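Local coordinates for protein aeromonas extracellular serine protease (Aeromonas sobria, PDB 3WQB) that cleaves peptide bonds after paired basic residues, one of them lysine, as a calcium-binding, furin-like serine protease secreted as a probable virulence factor, at residues Ser448-Ala453 against Pro582-Ser587; Asn457-Ser462 against Arg548-Asp553; Leu489-Val494 against Ser501-Pro506. The protein carries 1 engineered substitution. All blocks are in the same frame, centred on the assembly; numbering follows the deposited sequence.

Contact 1: residues Ser448-Ala453 against Pro582-Ser587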
ATOM      1  N   SER A 448      18.608  31.665   7.553  1.00 23.37           N
ATOM      2  CA  SER A 448      17.928  31.530   8.844  1.00 22.82           C
ATOM      3  C   SER A 448      16.551  30.868   8.772  1.00 22.36           C
ATOM      4  O   SER A 448      16.128  30.226   9.726  1.00 22.41           O
ATOM      5  CB  SER A 448      17.807  32.898   9.527  1.00 23.08           C
ATOM      6  OG  SER A 448      17.045  33.785   8.729  1.00 23.90           O
ATOM      7  N   ALA A 449      15.866  31.026   7.641  1.00 21.44           N
ATOM      8  CA  ALA A 449      14.525  30.457   7.456  1.00 20.48           C
ATOM      9  C   ALA A 449      14.565  28.930   7.338  1.00 19.92           C
ATOM     10  O   ALA A 449      13.522  28.273   7.424  1.00 20.33           O
ATOM     11  CB  ALA A 449      13.846  31.078   6.238  1.00 20.69           C
ATOM     12  N   ALA A 450      15.764  28.377   7.159  1.00 18.74           N
ATOM     13  CA  ALA A 450      15.953  26.927   7.054  1.00 18.06           C
ATOM     14  C   ALA A 450      15.866  26.200   8.396  1.00 17.10           C
ATOM     15  O   ALA A 450      15.580  25.004   8.444  1.00 16.64           O
ATOM     16  CB  ALA A 450      17.285  26.610   6.373  1.00 18.25           C
ATOM     17  N   ALA A 451      16.115  26.918   9.486  1.00 16.20           N
ATOM     18  CA  ALA A 451      16.191  26.311  10.807  1.00 15.33           C
ATOM     19  C   ALA A 451      14.889  25.644  11.244  1.00 15.17           C
ATOM     20  O   ALA A 451      13.803  26.207  11.073  1.00 15.53           O
ATOM     21  CB  ALA A 451      16.624  27.353  11.838  1.00 15.61           C
ATOM     22  N   ILE A 452      15.015  24.443  11.799  1.00 14.65           N
ATOM     23  CA  ILE A 452      13.896  23.774  12.453  1.00 14.47           C
ATOM     24  C   ILE A 452      14.247  23.691  13.939  1.00 14.62           C
ATOM     25  O   ILE A 452      14.953  22.777  14.378  1.00 15.29           O
ATOM     26  CB  ILE A 452      13.622  22.348  11.880  1.00 14.06           C
ATOM     27  CG1 ILE A 452      13.460  22.376  10.352  1.00 14.43           C
ATOM     28  CG2 ILE A 452      12.387  21.736  12.555  1.00 14.36           C
ATOM     29  CD1 ILE A 452      13.582  21.009   9.682  1.00 14.64           C
ATOM     30  N   ALA A 453      13.774  24.658  14.711  1.00 14.54           N
ATOM     31  CA  ALA A 453      14.074  24.685  16.143  1.00 14.52           C
ATOM     32  C   ALA A 453      13.404  23.527  16.862  1.00 14.54           C
ATOM     33  O   ALA A 453      12.334  23.066  16.453  1.00 14.96           O
ATOM     34  CB  ALA A 453      13.632  26.004  16.760  1.00 15.03           C
ATOM     35  N   PRO A 582      19.174  22.181  16.648  1.00 20.21           N
ATOM     36  CA  PRO A 582      18.099  22.394  15.684  1.00 19.38           C
ATOM     37  C   PRO A 582      18.329  21.618  14.393  1.00 18.54           C
ATOM     38  O   PRO A 582      19.470  21.318  14.022  1.00 18.52           O
ATOM     39  CB  PRO A 582      18.152  23.901  15.403  1.00 19.22           C
ATOM     40  CG  PRO A 582      19.500  24.353  15.894  1.00 20.33           C
ATOM     41  CD  PRO A 582      19.831  23.446  17.030  1.00 19.99           C
ATOM     42  N   GLY A 583      17.232  21.264  13.737  1.00 17.62           N
ATOM     43  CA  GLY A 583      17.296  20.680  12.413  1.00 16.91           C
ATOM     44  C   GLY A 583      17.396  21.752  11.350  1.00 16.33           C
ATOM     45  O   GLY A 583      17.444  22.949  11.649  1.00 15.72           O
ATOM     46  N   LYS A 584      17.408  21.321  10.097  1.00 16.09           N
ATOM     47  CA  LYS A 584      17.600  22.217   8.973  1.00 16.81           C
ATOM     48  C   LYS A 584      16.817  21.685   7.785  1.00 15.70           C
ATOM     49  O   LYS A 584      17.036  20.555   7.370  1.00 15.98           O
ATOM     50  CB  LYS A 584      19.097  22.304   8.636  1.00 17.91           C
ATOM     51  CG  LYS A 584      19.442  23.119   7.395  1.00 20.51           C
ATOM     52  CD  LYS A 584      20.949  23.194   7.183  1.00 23.17           C
ATOM     53  CE  LYS A 584      21.515  21.900   6.615  1.00 24.84           C
ATOM     54  NZ  LYS A 584      22.942  22.038   6.211  1.00 26.36           N
ATOM     55  N   LEU A 585      15.896  22.486   7.258  1.00 15.11           N
ATOM     56  CA  LEU A 585      15.255  22.156   5.988  1.00 14.85           C
ATOM     57  C   LEU A 585      16.236  22.474   4.862  1.00 15.09           C
ATOM     58  O   LEU A 585      16.757  23.591   4.778  1.00 15.94           O
ATOM     59  CB  LEU A 585      13.957  22.950   5.809  1.00 14.66           C
ATOM     60  CG  LEU A 585      13.165  22.724   4.521  1.00 14.53           C
ATOM     61  CD1 LEU A 585      12.721  21.262   4.357  1.00 14.72           C
ATOM     62  CD2 LEU A 585      11.971  23.652   4.471  1.00 15.55           C
ATOM     63  N   ILE A 586      16.488  21.484   4.014  1.00 14.78           N
ATOM     64  CA  ILE A 586      17.451  21.608   2.917  1.00 14.97           C
ATOM     65  C   ILE A 586      16.753  21.991   1.607  1.00 14.76           C
ATOM     66  O   ILE A 586      17.112  22.974   0.958  1.00 14.88           O
ATOM     67  CB  ILE A 586      18.285  20.302   2.752  1.00 15.12           C
ATOM     68  CG1 ILE A 586      19.100  20.024   4.021  1.00 16.11           C
ATOM     69  CG2 ILE A 586      19.191  20.374   1.507  1.00 15.29           C
ATOM     70  CD1 ILE A 586      19.627  18.601   4.129  1.00 16.84           C
ATOM     71  N   SER A 587      15.748  21.208   1.223  1.00 13.98           N
ATOM     72  CA  SER A 587      15.032  21.454  -0.015  1.00 14.15           C
ATOM     73  C   SER A 587      13.724  20.708   0.026  1.00 13.11           C
ATOM     74  O   SER A 587      13.563  19.766   0.793  1.00 13.41           O
ATOM     75  CB  SER A 587      15.836  20.961  -1.220  1.00 14.47           C
ATOM     76  OG  SER A 587      15.930  19.551  -1.234  1.00 17.58           O
TER

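Contact 2: residues Asn457-Ser462 against Arg548-Asp553. With CA (calcium ion), chain D.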
ATOM      1  N   ASN A 457       8.104  27.390  17.939  1.00 16.04           N
ATOM      2  CA  ASN A 457       6.975  28.289  18.149  1.00 17.00           C
ATOM      3  C   ASN A 457       6.011  28.326  16.981  1.00 16.97           C
ATOM      4  O   ASN A 457       4.829  28.619  17.155  1.00 17.53           O
ATOM      5  CB  ASN A 457       7.470  29.702  18.444  1.00 17.38           C
ATOM      6  CG  ASN A 457       7.744  29.915  19.908  1.00 20.24           C
ATOM      7  OD1 ASN A 457       6.943  29.532  20.756  1.00 21.87           O
ATOM      8  ND2 ASN A 457       8.872  30.535  20.215  1.00 22.57           N
ATOM      9  N   SER A 458       6.533  28.039  15.793  1.00 16.91           N
ATOM     10  CA  SER A 458       5.756  28.018  14.567  1.00 16.74           C
ATOM     11  C   SER A 458       6.500  27.128  13.581  1.00 16.04           C
ATOM     12  O   SER A 458       7.672  26.826  13.790  1.00 15.86           O
ATOM     13  CB  SER A 458       5.599  29.428  13.987  1.00 16.97           C
ATOM     14  OG  SER A 458       6.845  29.970  13.601  1.00 18.79           O
ATOM     15  N   PRO A 459       5.824  26.703  12.501  1.00 15.85           N
ATOM     16  CA  PRO A 459       6.491  25.851  11.529  1.00 15.64           C
ATOM     17  C   PRO A 459       7.606  26.552  10.768  1.00 15.00           C
ATOM     18  O   PRO A 459       7.574  27.768  10.562  1.00 16.26           O
ATOM     19  CB  PRO A 459       5.374  25.488  10.553  1.00 15.73           C
ATOM     20  CG  PRO A 459       4.117  25.658  11.317  1.00 17.00           C
ATOM     21  CD  PRO A 459       4.377  26.805  12.245  1.00 15.95           C
ATOM     22  N   THR A 460       8.591  25.764  10.370  1.00 14.23           N
ATOM     23  CA  THR A 460       9.552  26.156   9.359  1.00 14.09           C
ATOM     24  C   THR A 460       8.805  26.025   8.042  1.00 13.66           C
ATOM     25  O   THR A 460       8.278  24.963   7.730  1.00 13.80           O
ATOM     26  CB  THR A 460      10.752  25.214   9.410  1.00 13.68           C
ATOM     27  OG1 THR A 460      11.315  25.254  10.727  1.00 14.36           O
ATOM     28  CG2 THR A 460      11.806  25.587   8.380  1.00 14.45           C
ATOM     29  N   SER A 461       8.750  27.103   7.270  1.00 13.30           N
ATOM     30  CA  SER A 461       7.884  27.160   6.104  1.00 14.10           C
ATOM     31  C   SER A 461       8.632  27.531   4.851  1.00 13.50           C
ATOM     32  O   SER A 461       9.581  28.313   4.881  1.00 14.28           O
ATOM     33  CB  SER A 461       6.755  28.175   6.331  1.00 14.61           C
ATOM     34  OG  SER A 461       6.023  27.879   7.516  1.00 18.79           O
ATOM     35  N   SER A 462       8.168  26.982   3.738  1.00 12.42           N
ATOM     36  CA  SER A 462       8.709  27.302   2.428  1.00 12.12           C
ATOM     37  C   SER A 462       7.589  27.248   1.403  1.00 12.23           C
ATOM     38  O   SER A 462       6.772  26.335   1.416  1.00 12.26           O
ATOM     39  CB  SER A 462       9.846  26.334   2.089  1.00 12.38           C
ATOM     40  OG  SER A 462      10.320  26.511   0.762  1.00 12.95           O
ATOM     41  N   ARG A 548       2.472  25.851   0.234  1.00 11.51           N
ATOM     42  CA  ARG A 548       3.416  26.014   1.332  1.00 11.77           C
ATOM     43  C   ARG A 548       3.672  24.714   2.083  1.00 11.28           C
ATOM     44  O   ARG A 548       2.735  24.036   2.504  1.00 11.72           O
ATOM     45  CB  ARG A 548       2.918  27.097   2.299  1.00 12.40           C
ATOM     46  CG  ARG A 548       3.830  27.355   3.492  1.00 13.83           C
ATOM     47  CD  ARG A 548       3.345  28.516   4.335  1.00 16.52           C
ATOM     48  NE  ARG A 548       2.149  28.211   5.120  1.00 17.53           N
ATOM     49  CZ  ARG A 548       0.932  28.695   4.867  1.00 18.64           C
ATOM     50  NH1 ARG A 548       0.735  29.491   3.821  1.00 19.68           N
ATOM     51  NH2 ARG A 548      -0.095  28.368   5.647  1.00 19.33           N
ATOM     52  N   LEU A 549       4.945  24.367   2.230  1.00 11.04           N
ATOM     53  CA  LEU A 549       5.343  23.253   3.082  1.00 11.37           C
ATOM     54  C   LEU A 549       5.658  23.771   4.474  1.00 11.30           C
ATOM     55  O   LEU A 549       6.325  24.797   4.627  1.00 12.12           O
ATOM     56  CB  LEU A 549       6.578  22.561   2.510  1.00 12.05           C
ATOM     57  CG  LEU A 549       6.977  21.256   3.200  1.00 12.79           C
ATOM     58  CD1 LEU A 549       6.037  20.122   2.792  1.00 14.62           C
ATOM     59  CD2 LEU A 549       8.412  20.912   2.872  1.00 14.50           C
ATOM     60  N   GLU A 550       5.179  23.054   5.485  1.00 11.48           N
ATOM     61  CA  GLU A 550       5.408  23.431   6.870  1.00 11.26           C
ATOM     62  C   GLU A 550       6.017  22.249   7.596  1.00 11.25           C
ATOM     63  O   GLU A 550       5.512  21.137   7.479  1.00 11.69           O
ATOM     64  CB  GLU A 550       4.086  23.828   7.541  1.00 11.42           C
ATOM     65  CG  GLU A 550       3.512  25.134   7.042  1.00 13.34           C
ATOM     66  CD  GLU A 550       2.283  25.592   7.803  1.00 15.28           C
ATOM     67  OE1 GLU A 550       1.764  24.850   8.671  1.00 17.03           O
ATOM     68  OE2 GLU A 550       1.840  26.726   7.541  1.00 16.72           O
ATOM     69  N   VAL A 551       7.106  22.475   8.334  1.00 11.63           N
ATOM     70  CA  VAL A 551       7.762  21.424   9.111  1.00 11.68           C
ATOM     71  C   VAL A 551       7.976  21.951  10.528  1.00 11.69           C
ATOM     72  O   VAL A 551       8.534  23.034  10.690  1.00 11.57           O
ATOM     73  CB  VAL A 551       9.127  21.021   8.500  1.00 11.99           C
ATOM     74  CG1 VAL A 551       9.821  19.960   9.348  1.00 13.11           C
ATOM     75  CG2 VAL A 551       8.953  20.533   7.060  1.00 12.70           C
ATOM     76  N   THR A 552       7.526  21.202  11.535  1.00 11.71           N
ATOM     77  CA  THR A 552       7.679  21.603  12.936  1.00 11.88           C
ATOM     78  C   THR A 552       8.203  20.439  13.758  1.00 11.54           C
ATOM     79  O   THR A 552       7.758  19.307  13.589  1.00 11.47           O
ATOM     80  CB  THR A 552       6.328  22.035  13.555  1.00 12.17           C
ATOM     81  OG1 THR A 552       5.647  22.936  12.675  1.00 13.06           O
ATOM     82  CG2 THR A 552       6.555  22.744  14.877  1.00 13.38           C
ATOM     83  N   ASP A 553       9.153  20.725  14.647  1.00 11.60           N
ATOM     84  CA  ASP A 553       9.571  19.780  15.675  1.00 11.99           C
ATOM     85  C   ASP A 553       8.630  19.977  16.865  1.00 12.14           C
ATOM     86  O   ASP A 553       8.582  21.055  17.453  1.00 12.56           O
ATOM     87  CB  ASP A 553      11.049  20.046  16.031  1.00 12.19           C
ATOM     88  CG  ASP A 553      11.566  19.187  17.192  1.00 12.46           C
ATOM     89  OD1 ASP A 553      10.798  18.778  18.093  1.00 13.59           O
ATOM     90  OD2 ASP A 553      12.784  18.932  17.219  1.00 14.06           O
TER
HETATM   91 CA    CA D 902      12.716  17.686  19.370  1.00 13.46          CA

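Contact 3: residues Leu489-Val494 against Ser501-Pro506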
ATOM      1  N   LEU A 489       9.031  15.284  13.859  1.00 11.48           N
ATOM      2  CA  LEU A 489       8.603  16.186  12.797  1.00 11.77           C
ATOM      3  C   LEU A 489       7.181  15.970  12.302  1.00 11.45           C
ATOM      4  O   LEU A 489       6.756  14.844  12.001  1.00 12.40           O
ATOM      5  CB  LEU A 489       9.594  16.158  11.627  1.00 11.92           C
ATOM      6  CG  LEU A 489      11.040  16.522  11.971  1.00 12.20           C
ATOM      7  CD1 LEU A 489      11.875  16.389  10.731  1.00 13.77           C
ATOM      8  CD2 LEU A 489      11.167  17.927  12.565  1.00 13.11           C
ATOM      9  N   LEU A 490       6.453  17.081  12.258  1.00 11.27           N
ATOM     10  CA  LEU A 490       5.146  17.187  11.634  1.00 11.25           C
ATOM     11  C   LEU A 490       5.341  17.914  10.306  1.00 10.84           C
ATOM     12  O   LEU A 490       5.843  19.049  10.279  1.00 11.13           O
ATOM     13  CB  LEU A 490       4.208  17.983  12.556  1.00 11.45           C
ATOM     14  CG  LEU A 490       2.896  18.504  11.972  1.00 12.51           C
ATOM     15  CD1 LEU A 490       1.940  17.358  11.734  1.00 14.16           C
ATOM     16  CD2 LEU A 490       2.267  19.522  12.903  1.00 14.60           C
ATOM     17  N   ILE A 491       4.966  17.262   9.207  1.00 10.66           N
ATOM     18  CA  ILE A 491       5.115  17.841   7.868  1.00 11.21           C
ATOM     19  C   ILE A 491       3.737  18.020   7.245  1.00 10.97           C
ATOM     20  O   ILE A 491       2.970  17.061   7.125  1.00 10.83           O
ATOM     21  CB  ILE A 491       6.022  16.957   6.981  1.00 11.11           C
ATOM     22  CG1 ILE A 491       7.375  16.727   7.665  1.00 13.05           C
ATOM     23  CG2 ILE A 491       6.179  17.550   5.570  1.00 12.27           C
ATOM     24  CD1 ILE A 491       8.351  15.851   6.865  1.00 14.05           C
ATOM     25  N   GLU A 492       3.433  19.255   6.857  1.00 11.13           N
ATOM     26  CA  GLU A 492       2.112  19.633   6.362  1.00 11.70           C
ATOM     27  C   GLU A 492       2.236  20.468   5.093  1.00 10.89           C
ATOM     28  O   GLU A 492       3.207  21.193   4.911  1.00 12.09           O
ATOM     29  CB  GLU A 492       1.387  20.418   7.457  1.00 12.50           C
ATOM     30  CG  GLU A 492      -0.126  20.552   7.327  1.00 14.58           C
ATOM     31  CD  GLU A 492      -0.816  20.944   8.644  1.00 16.17           C
ATOM     32  OE1 GLU A 492      -2.052  21.150   8.616  1.00 18.81           O
ATOM     33  OE2 GLU A 492      -0.150  21.033   9.710  1.00 17.28           O
ATOM     34  N   LEU A 493       1.240  20.357   4.224  1.00 10.69           N
ATOM     35  CA  LEU A 493       1.204  21.094   2.965  1.00 10.66           C
ATOM     36  C   LEU A 493      -0.077  21.914   2.879  1.00 10.53           C
ATOM     37  O   LEU A 493      -1.155  21.431   3.250  1.00 10.57           O
ATOM     38  CB  LEU A 493       1.291  20.132   1.786  1.00 10.85           C
ATOM     39  CG  LEU A 493       1.420  20.727   0.378  1.00 10.54           C
ATOM     40  CD1 LEU A 493       2.738  21.472   0.214  1.00 12.07           C
ATOM     41  CD2 LEU A 493       1.279  19.648  -0.689  1.00 12.61           C
ATOM     42  N   VAL A 494       0.046  23.155   2.398  1.00 10.68           N
ATOM     43  CA  VAL A 494      -1.085  24.077   2.284  1.00 11.32           C
ATOM     44  C   VAL A 494      -1.264  24.492   0.819  1.00 11.10           C
ATOM     45  O   VAL A 494      -0.303  24.897   0.158  1.00 12.36           O
ATOM     46  CB  VAL A 494      -0.882  25.340   3.171  1.00 11.45           C
ATOM     47  CG1 VAL A 494      -2.151  26.188   3.220  1.00 12.18           C
ATOM     48  CG2 VAL A 494      -0.439  24.982   4.604  1.00 13.05           C
ATOM     49  N   SER A 501      -3.021  19.681   4.522  1.00 10.64           N
ATOM     50  CA  SER A 501      -2.914  18.223   4.531  1.00 11.13           C
ATOM     51  C   SER A 501      -1.647  17.819   5.261  1.00 10.52           C
ATOM     52  O   SER A 501      -0.545  18.242   4.877  1.00 10.90           O
ATOM     53  CB  SER A 501      -2.851  17.704   3.098  1.00 10.40           C
ATOM     54  OG  SER A 501      -2.740  16.289   3.059  1.00 11.02           O
ATOM     55  N   ILE A 502      -1.793  17.014   6.314  1.00 10.36           N
ATOM     56  CA  ILE A 502      -0.634  16.499   7.028  1.00 10.31           C
ATOM     57  C   ILE A 502      -0.035  15.341   6.226  1.00 10.13           C
ATOM     58  O   ILE A 502      -0.649  14.284   6.076  1.00 10.13           O
ATOM     59  CB  ILE A 502      -0.997  16.095   8.471  1.00 10.83           C
ATOM     60  CG1 ILE A 502      -1.380  17.350   9.266  1.00 11.69           C
ATOM     61  CG2 ILE A 502       0.148  15.323   9.127  1.00 11.39           C
ATOM     62  CD1 ILE A 502      -2.079  17.084  10.591  1.00 13.31           C
ATOM     63  N   LEU A 503       1.155  15.574   5.684  1.00 10.03           N
ATOM     64  CA  LEU A 503       1.850  14.588   4.841  1.00 10.05           C
ATOM     65  C   LEU A 503       2.556  13.543   5.684  1.00 10.29           C
ATOM     66  O   LEU A 503       2.591  12.363   5.332  1.00 10.92           O
ATOM     67  CB  LEU A 503       2.885  15.263   3.945  1.00 10.27           C
ATOM     68  CG  LEU A 503       2.380  16.366   3.024  1.00 10.97           C
ATOM     69  CD1 LEU A 503       3.544  16.917   2.230  1.00 12.16           C
ATOM     70  CD2 LEU A 503       1.287  15.849   2.102  1.00 14.88           C
ATOM     71  N   LEU A 504       3.110  13.977   6.804  1.00 10.15           N
ATOM     72  CA  LEU A 504       3.730  13.064   7.744  1.00 10.37           C
ATOM     73  C   LEU A 504       3.373  13.486   9.158  1.00 10.34           C
ATOM     74  O   LEU A 504       3.708  14.580   9.605  1.00 10.81           O
ATOM     75  CB  LEU A 504       5.249  12.994   7.543  1.00 10.70           C
ATOM     76  CG  LEU A 504       6.011  11.963   8.394  1.00 11.73           C
ATOM     77  CD1 LEU A 504       5.493  10.531   8.154  1.00 14.78           C
ATOM     78  CD2 LEU A 504       7.515  12.067   8.143  1.00 13.79           C
ATOM     79  N   SER A 505       2.644  12.608   9.828  1.00 10.76           N
ATOM     80  CA  SER A 505       2.281  12.787  11.213  1.00 10.40           C
ATOM     81  C   SER A 505       3.474  12.409  12.093  1.00 10.64           C
ATOM     82  O   SER A 505       4.258  11.530  11.738  1.00 10.87           O
ATOM     83  CB  SER A 505       1.052  11.932  11.523  1.00 10.51           C
ATOM     84  OG  SER A 505       1.232  10.584  11.104  1.00 10.83           O
ATOM     85  N   PRO A 506       3.629  13.082  13.243  1.00 10.92           N
ATOM     86  CA  PRO A 506       4.782  12.808  14.102  1.00 11.29           C
ATOM     87  C   PRO A 506       4.635  11.508  14.899  1.00 11.27           C
ATOM     88  O   PRO A 506       3.550  10.909  14.942  1.00 11.25           O
ATOM     89  CB  PRO A 506       4.822  14.028  15.033  1.00 11.76           C
ATOM     90  CG  PRO A 506       3.401  14.487  15.101  1.00 11.08           C
ATOM     91  CD  PRO A 506       2.809  14.204  13.745  1.00 11.13           C
TER

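Contact 1: residues Ser448-Ala453 against Pro582-Ser587
Ile452 and Gly583 face each other as an antiparallel hydrogen-bonded pair, and both polar backbone atoms of Ile452 are used on this one neighbour. Ile452 N gives its hydrogen to Gly583 O over 2.9 Å in an almost straight bond (173°), yet it reaches that oxygen from above the carbonyl plane. The return bond has the opposite character: Gly583 N lies 2.8 Å from Ile452 O, nearer the carbonyl plane but bent to 141° at the hydrogen. A third bond comes from Leu585 N, 2.8 Å from Ala450 O, the carbonyl of the last residue of a 3-10 turn. Lys584 CA adds a CH...O contact to the same Ala450 O.

The side chains follow this backbone pattern. Ile452 CG1 stands anti to the carbonyl carbon (chi1 -53°), and a near-anti chi2 carries CD1 to 3.7 Å from Leu585 N, beside the peptide that makes the third bond. CB of Pro582 sits 3.5 Å from Ile452 O, next to the bond from Gly583. Ala451 O, which takes no bond from the partner strand, is hydrogen-bonded to Thr460 OG1. Lys584 is backbone-bonded to Asp482 of strand 471-482.

The short strand 451-452 thereby pairs with strand 583-595 in a P-domain sheet, just before the calcium ligand Asp454 in the chain. All three hydrogen bonds across the contact are between main-chain groups, which implies that the pairing depends on the backbone rather than on side-chain polarity, while Ile452 CD1 packs against the Lys584-Leu585 peptide.

Contact 2: residues Asn457-Ser462 against Arg548-Asp553
Pro459 and Glu550 lie side by side and point the same way, the proline ring CG 3.6 Å from Glu550 OE1. Thr552 meets the same ring from another direction: its OG1, anti to the carbonyl carbon (chi1 -47°), stands 3.2 Å from Pro459 CA and nearly as close to CB.

Further along, Ser461 sets its CB against Arg548 CD at 4.0 Å. Arg548 leaves the backbone extended and bends at chi3 (73°), and its guanidinium holds Glu550 side-on. NE and NH2 both bond to OE2, with NE the shorter at 2.9 Å and the carboxylate carbon at the edge of the guanidinium plane. Glu550 OE1 is taken in turn by Arg500 in a second salt bridge.

On the other face, Thr460 and Ser462 stand opposite Val551 and Leu549, and four backbone bonds hold these two antiparallel pairs. Ser462 OG turns to Trp588.

Strand 545-553 ends at Asp553, whose OD1 and OD2 both bind a calcium ion at 2.5 Å, with Asp454, Asp488, Ala555, Asn578 and Asn579 completing the site. Back on the face of Pro459 and Ser461, two arginines at its carboxylate probably favour the ionised form of Glu550.

Contact 3: residues Leu489-Val494 against Ser501-Pro506
Leu490 and Ile502 meet at an oblique angle, methyl against methyl, with Leu490 CD1 3.8 Å from Ile502 CG2. The same CD1 is equally close to Pro506 CD, but here the two side chains run side by side in one direction, so one methyl of Leu490 touches both residues. Next along this face, Glu492 slants over Ile502: the extended glutamate chain brings its CD 3.7 Å from Ile502 CG1, and both carboxylate oxygens stay near that carbon. The charge itself is met by Arg500, which forms a salt bridge with OE1.

Strands 489-494 and 500-502 make a beta hairpin, and its pairing is broken by a classic beta bulge in which Leu503 and Leu504 both face Ile491. Ile491 O accepts from two donors there, Leu503 N at 2.8 Å and Leu504 N at 3.1 Å, the latter bond much the straighter. The bulge shifts the register by one residue, and at Leu503 the chain turns a corner.

On the other face, Ile491 leans obliquely against Leu504, CB to CB at 4.1 Å, and their ends approach again through Ile491 CD1 and Leu504 CD2. Leu503 has CG anti to its carbonyl carbon (chi1 -57°), and an anti chi2 then brings CD1 to 4.0 Å from Leu493 CB; the same methyl touches Ile491 CG2 a little more loosely. Val477 of strand 471-482 packs on both Leu493 and Leu503, while Met533 of strand 527-535 touches Leu503 and Leu504.

Contacts 2 and 3 belong to one antiparallel sheet, where strands 545-553 and 489-494 are neighbours joined by backbone bonds such as Glu550 N to Glu492 O. Contact 1 belongs to another P-domain sheet and meets contact 2 through the side chain of Thr460. Burial changes across the series. Contact 1 is half exposed and relies on peptide groups; contact 2 is largely buried and mixes backbone pairing with charge; in contact 3 every touching residue is buried and aliphatic packing predominates. Arg500 links the last two, reaching Glu550 in one and Glu492 in the other. Ile452, Val551 and Leu489 bring all three together close to the calcium site.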